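Local coordinates for DUF4136 domain-containing protein (Bacteroides thetaiotaomicron, PDB 4F54) that is of unknown function but belongs to the DUF4136 family of the TolB_N clan and is probably made as a bacterial lipoprotein, at residues A93-Y96 against Y97-G100; Y101-E105 against W106-Y110; L179-E182 against A183-S187. All coordinates share one frame; numbering follows the deposited sequence. Where two conformers were deposited one is given.

Contact 1. Residues A93-Y96 against Y97-G100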
loop_
_atom_site.group_PDB
_atom_site.type_symbol
_atom_site.label_atom_id
_atom_site.label_comp_id
_atom_site.label_asym_id
_atom_site.label_seq_id
_atom_site.Cartn_x
_atom_site.Cartn_y
_atom_site.Cartn_z
ATOM N N ALA A 93 -1.264 -0.539 -13.439
ATOM C CA ALA A 93 -1.838 -0.275 -14.785
ATOM C C ALA A 93 -1.267 -1.222 -15.839
ATOM O O ALA A 93 -1.837 -1.377 -16.927
ATOM C CB ALA A 93 -1.607 1.173 -15.202
ATOM N N SER A 94 -0.123 -1.830 -15.531
ATOM C CA SER A 94 0.561 -2.777 -16.431
ATOM C C SER A 94 1.303 -3.819 -15.594
ATOM O O SER A 94 1.940 -3.486 -14.579
ATOM C CB SER A 94 1.651 -2.080 -17.233
ATOM O OG SER A 94 2.293 -3.004 -18.166
ATOM N N THR A 95 1.285 -5.050 -16.057
ATOM C CA THR A 95 2.124 -6.102 -15.437
ATOM C C THR A 95 3.336 -6.495 -16.305
ATOM O O THR A 95 3.940 -7.546 -16.096
ATOM C CB THR A 95 1.264 -7.348 -15.115
ATOM O OG1 THR A 95 0.787 -7.925 -16.336
ATOM C CG2 THR A 95 0.138 -6.963 -14.178
ATOM N N TYR A 96 3.689 -5.634 -17.273
ATOM C CA TYR A 96 4.813 -5.843 -18.172
ATOM C C TYR A 96 6.094 -6.252 -17.436
ATOM O O TYR A 96 6.763 -7.204 -17.836
ATOM C CB TYR A 96 5.029 -4.582 -18.981
ATOM C CG TYR A 96 6.227 -4.558 -19.913
ATOM C CD1 TYR A 96 6.207 -5.234 -21.122
ATOM C CD2 TYR A 96 7.341 -3.775 -19.611
ATOM C CE1 TYR A 96 7.289 -5.162 -22.005
ATOM C CE2 TYR A 96 8.424 -3.697 -20.470
ATOM C CZ TYR A 96 8.391 -4.395 -21.663
ATOM O OH TYR A 96 9.472 -4.324 -22.500
ATOM N N TYR A 97 6.371 -5.603 -16.302
ATOM C CA TYR A 97 7.565 -5.916 -15.545
ATOM C C TYR A 97 7.452 -7.191 -14.684
ATOM O O TYR A 97 8.462 -7.651 -14.158
ATOM C CB TYR A 97 8.017 -4.697 -14.719
ATOM C CG TYR A 97 8.660 -3.591 -15.551
ATOM C CD1 TYR A 97 9.985 -3.694 -15.995
ATOM C CD2 TYR A 97 7.932 -2.474 -15.931
ATOM C CE1 TYR A 97 10.568 -2.681 -16.743
ATOM C CE2 TYR A 97 8.502 -1.458 -16.683
ATOM C CZ TYR A 97 9.810 -1.561 -17.091
ATOM O OH TYR A 97 10.319 -0.526 -17.838
ATOM N N PHE A 98 6.276 -7.806 -14.555
ATOM C CA PHE A 98 6.119 -8.939 -13.646
ATOM C C PHE A 98 6.180 -10.289 -14.340
ATOM O O PHE A 98 6.465 -11.280 -13.686
ATOM C CB PHE A 98 4.851 -8.821 -12.836
ATOM C CG PHE A 98 4.709 -7.497 -12.155
ATOM C CD1 PHE A 98 5.811 -6.864 -11.624
ATOM C CD2 PHE A 98 3.490 -6.843 -12.100
ATOM C CE1 PHE A 98 5.701 -5.630 -11.039
ATOM C CE2 PHE A 98 3.367 -5.630 -11.438
ATOM C CZ PHE A 98 4.499 -4.997 -10.940
ATOM N N THR A 99 5.949 -10.324 -15.653
ATOM C CA THR A 99 6.007 -11.572 -16.423
ATOM C C THR A 99 7.274 -12.365 -16.099
ATOM O O THR A 99 8.381 -11.828 -16.159
ATOM C CB THR A 99 5.924 -11.293 -17.938
ATOM O OG1 THR A 99 4.857 -10.361 -18.171
ATOM C CG2 THR A 99 5.646 -12.586 -18.716
ATOM N N GLY A 100 7.081 -13.625 -15.700
ATOM C CA GLY A 100 8.175 -14.494 -15.246
ATOM C C GLY A 100 8.769 -14.164 -13.873
ATOM O O GLY A 100 9.969 -14.370 -13.661
HETATM O O HOH W 1 4.699 -3.531 -14.962
HETATM O O HOH W 2 2.233 -9.848 -17.517
#
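The ring of Tyr-96 turns its edge to one face of the Tyr-97 ring. CD2 of Tyr-96 stands 3.9 Å above the Tyr-97 ring plane, nearer the rim than the middle, while CE2 of Tyr-97 lies in the plane of the Tyr-96 ring. With ring centroids 5.2 Å apart and planes at 82°, this is a T-shaped pair. Water 1 lies at the edge of the Tyr-97 ring and also over one face of Phe-98. The Phe-98 ring brings its CD2 to within 3.8 Å of CB of Thr-95, the two side chains crossing at about a right angle.

The backbone between them is a type I turn: N of Phe-98 donates to O of Thr-95 at 2.8 Å, and N of Thr-99 adds a weak bond to the same oxygen. Overlapping its start is an ST turn, where OG of Ser-94 accepts from N of Tyr-96 at 3.1 Å (N-H...O angle 163°). Placing CG trans to N of Tyr-96 (chi1 176°) sets that ring beside the carbonyl carbon, on the side where Tyr-97 follows. A serine replacing Tyr-97 would probably leave the Tyr-96 edge without an aromatic face and Tyr-110, which also meets this ring, without its neighbour.

Water 1 donates to O of Ser-94 (2.8 Å) and accepts from N of Tyr-97 (3.0 Å); water 2 bridges the hydroxyls of Thr-95 and Thr-99. Without regular helix or strand, the carbonyls of Ser-94 and Thr-95, the amides of Tyr-96 to Phe-98 and both threonine hydroxyls thus find partners in turn bonds and water.

Contact 2. Residues Y101-E105 against W106-Y110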
loop_
_atom_site.group_PDB
_atom_site.type_symbol
_atom_site.label_atom_id
_atom_site.label_comp_id
_atom_site.label_asym_id
_atom_site.label_seq_id
_atom_site.Cartn_x
_atom_site.Cartn_y
_atom_site.Cartn_z
ATOM N N TYR A 101 7.933 -13.707 -12.931
ATOM C CA TYR A 101 8.414 -13.078 -11.661
ATOM C C TYR A 101 9.230 -13.910 -10.648
ATOM O O TYR A 101 10.335 -13.545 -10.280
ATOM C CB TYR A 101 7.256 -12.413 -10.894
ATOM C CG TYR A 101 6.196 -13.327 -10.263
ATOM C CD1 TYR A 101 5.157 -13.865 -11.028
ATOM C CD2 TYR A 101 6.216 -13.624 -8.885
ATOM C CE1 TYR A 101 4.177 -14.668 -10.451
ATOM C CE2 TYR A 101 5.249 -14.430 -8.304
ATOM C CZ TYR A 101 4.228 -14.943 -9.089
ATOM O OH TYR A 101 3.270 -15.744 -8.519
ATOM N N THR A 102 8.683 -14.992 -10.136
ATOM C CA THR A 102 9.374 -15.713 -9.066
ATOM C C THR A 102 9.351 -14.981 -7.674
ATOM O O THR A 102 8.900 -15.611 -6.733
ATOM C CB THR A 102 10.778 -16.213 -9.521
ATOM O OG1 THR A 102 11.757 -15.186 -9.347
ATOM C CG2 THR A 102 10.757 -16.642 -11.012
ATOM N N GLN A 103 9.744 -13.702 -7.506
ATOM C CA GLN A 103 9.675 -13.103 -6.111
ATOM C C GLN A 103 8.203 -12.948 -5.652
ATOM O O GLN A 103 7.383 -12.377 -6.389
ATOM C CB GLN A 103 10.361 -11.737 -6.048
ATOM C CG GLN A 103 10.548 -11.111 -4.670
ATOM C CD GLN A 103 11.623 -11.846 -3.870
ATOM O OE1 GLN A 103 12.628 -12.285 -4.461
ATOM N NE2 GLN A 103 11.388 -12.046 -2.558
ATOM N N PRO A 104 7.836 -13.455 -4.440
ATOM C CA PRO A 104 6.457 -13.279 -3.995
ATOM C C PRO A 104 6.014 -11.805 -3.952
ATOM O O PRO A 104 4.867 -11.485 -4.302
ATOM C CB PRO A 104 6.452 -13.892 -2.604
ATOM C CG PRO A 104 7.511 -14.956 -2.659
ATOM C CD PRO A 104 8.602 -14.339 -3.530
ATOM N N GLU A 105 6.947 -10.920 -3.571
ATOM C CA GLU A 105 6.771 -9.456 -3.620
ATOM C C GLU A 105 7.159 -8.990 -5.032
ATOM O O GLU A 105 8.202 -8.348 -5.243
ATOM C CB GLU A 105 7.664 -8.787 -2.575
ATOM C CG GLU A 105 7.361 -9.202 -1.142
ATOM C CD GLU A 105 8.020 -10.492 -0.687
ATOM O OE1 GLU A 105 8.858 -11.039 -1.427
ATOM O OE2 GLU A 105 7.635 -10.975 0.416
ATOM N N TRP A 106 6.318 -9.333 -6.010
ATOM C CA TRP A 106 6.663 -9.162 -7.426
ATOM C C TRP A 106 6.747 -7.707 -7.791
ATOM O O TRP A 106 7.428 -7.372 -8.728
ATOM C CB TRP A 106 5.715 -9.933 -8.378
ATOM C CG TRP A 106 4.275 -10.024 -7.931
ATOM C CD1 TRP A 106 3.646 -11.104 -7.340
ATOM C CD2 TRP A 106 3.246 -8.971 -8.014
ATOM N NE1 TRP A 106 2.331 -10.809 -7.033
ATOM C CE2 TRP A 106 2.025 -9.539 -7.406
ATOM C CE3 TRP A 106 3.210 -7.656 -8.514
ATOM C CZ2 TRP A 106 0.841 -8.821 -7.321
ATOM C CZ3 TRP A 106 1.998 -6.950 -8.410
ATOM C CH2 TRP A 106 0.848 -7.522 -7.814
ATOM N N TRP A 107 6.117 -6.829 -7.008
ATOM C CA TRP A 107 6.066 -5.409 -7.292
ATOM C C TRP A 107 7.428 -4.850 -7.180
ATOM O O TRP A 107 7.674 -3.838 -7.789
ATOM C CB TRP A 107 5.046 -4.691 -6.412
ATOM C CG TRP A 107 5.032 -5.143 -4.971
ATOM C CD1 TRP A 107 5.729 -4.586 -3.899
ATOM C CD2 TRP A 107 4.292 -6.282 -4.406
ATOM N NE1 TRP A 107 5.476 -5.266 -2.750
ATOM C CE2 TRP A 107 4.578 -6.293 -2.989
ATOM C CE3 TRP A 107 3.435 -7.246 -4.922
ATOM C CZ2 TRP A 107 4.088 -7.274 -2.146
ATOM C CZ3 TRP A 107 2.900 -8.208 -4.045
ATOM C CH2 TRP A 107 3.218 -8.192 -2.671
ATOM N N TRP A 108 8.337 -5.496 -6.434
ATOM C CA TRP A 108 9.733 -5.039 -6.370
ATOM C C TRP A 108 10.427 -5.100 -7.688
ATOM O O TRP A 108 11.484 -4.461 -7.840
ATOM C CB TRP A 108 10.576 -5.871 -5.432
ATOM C CG TRP A 108 10.180 -5.771 -3.992
ATOM C CD1 TRP A 108 9.406 -4.807 -3.364
ATOM C CD2 TRP A 108 10.554 -6.697 -2.954
ATOM N NE1 TRP A 108 9.274 -5.076 -2.032
ATOM C CE2 TRP A 108 9.938 -6.201 -1.725
ATOM C CE3 TRP A 108 11.318 -7.866 -2.920
ATOM C CZ2 TRP A 108 10.080 -6.868 -0.517
ATOM C CZ3 TRP A 108 11.479 -8.492 -1.682
ATOM C CH2 TRP A 108 10.868 -8.003 -0.525
ATOM N N GLY A 109 9.915 -5.885 -8.618
ATOM C CA GLY A 109 10.486 -5.981 -9.964
ATOM C C GLY A 109 10.207 -4.771 -10.852
ATOM O O GLY A 109 10.777 -4.676 -11.921
ATOM N N TYR A 110 9.314 -3.868 -10.438
ATOM C CA TYR A 110 9.062 -2.656 -11.212
ATOM C C TYR A 110 10.175 -1.659 -10.918
ATOM O O TYR A 110 10.347 -1.266 -9.742
ATOM C CB TYR A 110 7.720 -2.025 -10.845
ATOM C CG TYR A 110 7.432 -0.760 -11.580
ATOM C CD1 TYR A 110 7.468 -0.738 -12.965
ATOM C CD2 TYR A 110 7.181 0.431 -10.913
ATOM C CE1 TYR A 110 7.236 0.417 -13.677
ATOM C CE2 TYR A 110 6.912 1.600 -11.613
ATOM C CZ TYR A 110 6.953 1.590 -12.985
ATOM O OH TYR A 110 6.744 2.752 -13.673
#
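Bent at chi2 (84°), the side chain of Glu-105 folds alongside the indole of Trp-108, both pointing the same way. Its CB sits over the face of Trp-108, 3.5 Å from the centroid of the six-membered ring, a CH-pi contact. Farther out, the carboxylate is turned only 16° from the indole plane, with OE1 of Glu-105 3.7 Å from CZ3 of Trp-108. That oxygen is held by NE2 of Gln-103 in a nearly straight 2.9 Å bond lying in the amide plane, which should fix the carboxylate's rotation. Glu-105 also works from its backbone: CA lies 3.7 Å from the centroid of the Trp-107 six-membered ring, over its face, so the residue is wedged between two indoles.

Tyr-101, which is poorly ordered, meets Trp-106. Its ring face receives the Trp-106 edge through CD1, an edge-to-face pair with planes at 74° and 5.0 Å from the Tyr-101 centroid to that of the Trp-106 five-membered ring. CE3 of Trp-107 stands 3.4 Å above the Trp-106 ring, over its centre. The indole nitrogens of these two buried tryptophans bond elsewhere: NE1 of Trp-106 to Tyr-133 O, NE1 of Trp-107 to Glu-143 OE2.

A weak bond from Trp-106 N to Pro-104 O closes an inverse gamma turn centred on Glu-105; Trp-108 N then donates to Glu-105 O at 3.1 Å, and Gly-109 N to Trp-106 O, the i to i+3 pattern of the 3-10 helix 106-109.

Contact 3. Residues L179-E182 against A183-S187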
loop_
_atom_site.group_PDB
_atom_site.type_symbol
_atom_site.label_atom_id
_atom_site.label_comp_id
_atom_site.label_asym_id
_atom_site.label_seq_id
_atom_site.Cartn_x
_atom_site.Cartn_y
_atom_site.Cartn_z
ATOM N N LEU A 179 -15.758 2.252 -5.926
ATOM C CA LEU A 179 -15.392 0.923 -5.380
ATOM C C LEU A 179 -13.999 0.904 -4.728
ATOM O O LEU A 179 -13.787 0.185 -3.755
ATOM C CB LEU A 179 -15.514 -0.232 -6.397
ATOM C CG LEU A 179 -16.939 -0.696 -6.804
ATOM C CD1 LEU A 179 -16.816 -1.870 -7.775
ATOM C CD2 LEU A 179 -17.851 -1.049 -5.630
ATOM N N ALA A 180 -13.032 1.656 -5.276
ATOM C CA ALA A 180 -11.716 1.700 -4.625
ATOM C C ALA A 180 -11.842 2.127 -3.138
ATOM O O ALA A 180 -11.113 1.600 -2.275
ATOM C CB ALA A 180 -10.775 2.651 -5.316
ATOM N N ILE A 181 -12.676 3.131 -2.859
ATOM C CA ILE A 181 -12.809 3.616 -1.475
ATOM C C ILE A 181 -13.437 2.535 -0.590
ATOM O O ILE A 181 -13.026 2.350 0.571
ATOM C CB ILE A 181 -13.578 4.966 -1.402
ATOM C CG1 ILE A 181 -12.650 6.111 -1.834
ATOM C CG2 ILE A 181 -14.159 5.217 -0.011
ATOM C CD1 ILE A 181 -13.384 7.262 -2.497
ATOM N N GLU A 182 -14.431 1.847 -1.119
ATOM C CA GLU A 182 -15.086 0.762 -0.390
ATOM C C GLU A 182 -14.087 -0.384 -0.097
ATOM O O GLU A 182 -14.078 -0.967 1.022
ATOM C CB GLU A 182 -16.327 0.260 -1.137
ATOM C CG GLU A 182 -17.450 1.296 -1.257
ATOM C CD GLU A 182 -18.603 0.836 -2.151
ATOM O OE1 GLU A 182 -18.666 -0.359 -2.477
ATOM O OE2 GLU A 182 -19.443 1.674 -2.527
ATOM N N ALA A 183 -13.219 -0.658 -1.055
ATOM C CA ALA A 183 -12.133 -1.661 -0.877
ATOM C C ALA A 183 -11.111 -1.219 0.191
ATOM O O ALA A 183 -10.747 -2.014 1.063
ATOM C CB ALA A 183 -11.459 -2.027 -2.194
ATOM N N VAL A 184 -10.691 0.061 0.170
ATOM C CA VAL A 184 -9.820 0.580 1.219
ATOM C C VAL A 184 -10.486 0.391 2.576
ATOM O O VAL A 184 -9.872 -0.147 3.494
ATOM C CB VAL A 184 -9.349 2.034 0.928
ATOM C CG1 VAL A 184 -8.624 2.632 2.135
ATOM C CG2 VAL A 184 -8.487 2.088 -0.324
ATOM N N ASN A 185 -11.751 0.810 2.727
ATOM C CA ASN A 185 -12.470 0.657 3.987
ATOM C C ASN A 185 -12.511 -0.792 4.418
ATOM O O ASN A 185 -12.276 -1.113 5.590
ATOM C CB ASN A 185 -13.886 1.210 3.865
ATOM C CG ASN A 185 -13.919 2.727 3.754
ATOM O OD1 ASN A 185 -12.936 3.401 4.050
ATOM N ND2 ASN A 185 -15.049 3.263 3.284
ATOM N N GLN A 186 -12.719 -1.688 3.455
ATOM C CA GLN A 186 -12.772 -3.115 3.774
ATOM C C GLN A 186 -11.462 -3.681 4.282
ATOM O O GLN A 186 -11.437 -4.511 5.188
ATOM C CB GLN A 186 -13.271 -3.931 2.572
ATOM C CG GLN A 186 -13.258 -5.445 2.778
ATOM C CD GLN A 186 -14.138 -5.920 3.933
ATOM O OE1 GLN A 186 -15.255 -5.416 4.132
ATOM N NE2 GLN A 186 -13.657 -6.916 4.678
ATOM N N SER A 187 -10.362 -3.196 3.714
ATOM C CA SER A 187 -9.024 -3.657 4.117
ATOM C C SER A 187 -8.770 -3.339 5.588
ATOM O O SER A 187 -8.165 -4.143 6.315
ATOM C CB SER A 187 -7.914 -3.078 3.228
ATOM O OG SER A 187 -7.613 -1.687 3.488
#
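Asn-185 lies one turn beyond Ile-181 on the alpha helix 179-189, and with CG anti to its own carbonyl carbon (chi1 -70°) its amide turns back over that preceding turn. From the backbone outward, CB of Asn-185 touches two carbonyls, 3.6 Å from both Ile-181 O and Glu-182 O. CG of Asn-185 approaches Ile-181 O to 3.3 Å. At the tip, ND2 and OD1 of Asn-185 lie 3.5 and 3.6 Å from the same Ile-181 oxygen, neither as a hydrogen bond, while OD1 accepts one from ND2 of Asn-68 on helix 56-70.

The i to i+4 backbone bonds define the helix. The straightest of the four across the segments is Asn-185 N to Ile-181 O, 2.9 Å with an N-H...O angle of 171°. Val-184 N likewise donates to Ala-180 O, and CG2 of Val-184 lies 3.3 Å from that same Ala-180 oxygen.

One side of the helix packs on the sheet, with Ala-183 and Ser-187 against strands 18-23 and 159-166, while Ala-180, Ile-181 and Val-184 meet helix 56-70. Ser-187 turns its hydroxyl back onto the helix: OG donates to Val-184 O at 2.7 Å, in the carbonyl plane and on a lone pair.

In the fold
Contacts 1 and 2 are consecutive parts of one aromatic loop that follows strand 85-92, with centres about 9 Å apart. They touch directly: CD1 of Phe-98 comes 3.4 Å from O of Trp-106, and CD2 of Tyr-97 lies 3.5 Å from CD1 of Tyr-110, so the turn of 93-100 packs onto the 3-10 segment 106-109 and Tyr-110 just after it. Contact 3 is separate, on the helix that lies against strands 18-23 and 159-166. Its centre is about 24 Å from either of the others, and its nearest atoms stay about 13 Å from contact 1 and about 14 Å from contact 2. The function is unknown, and no site or ligand relates the contacts.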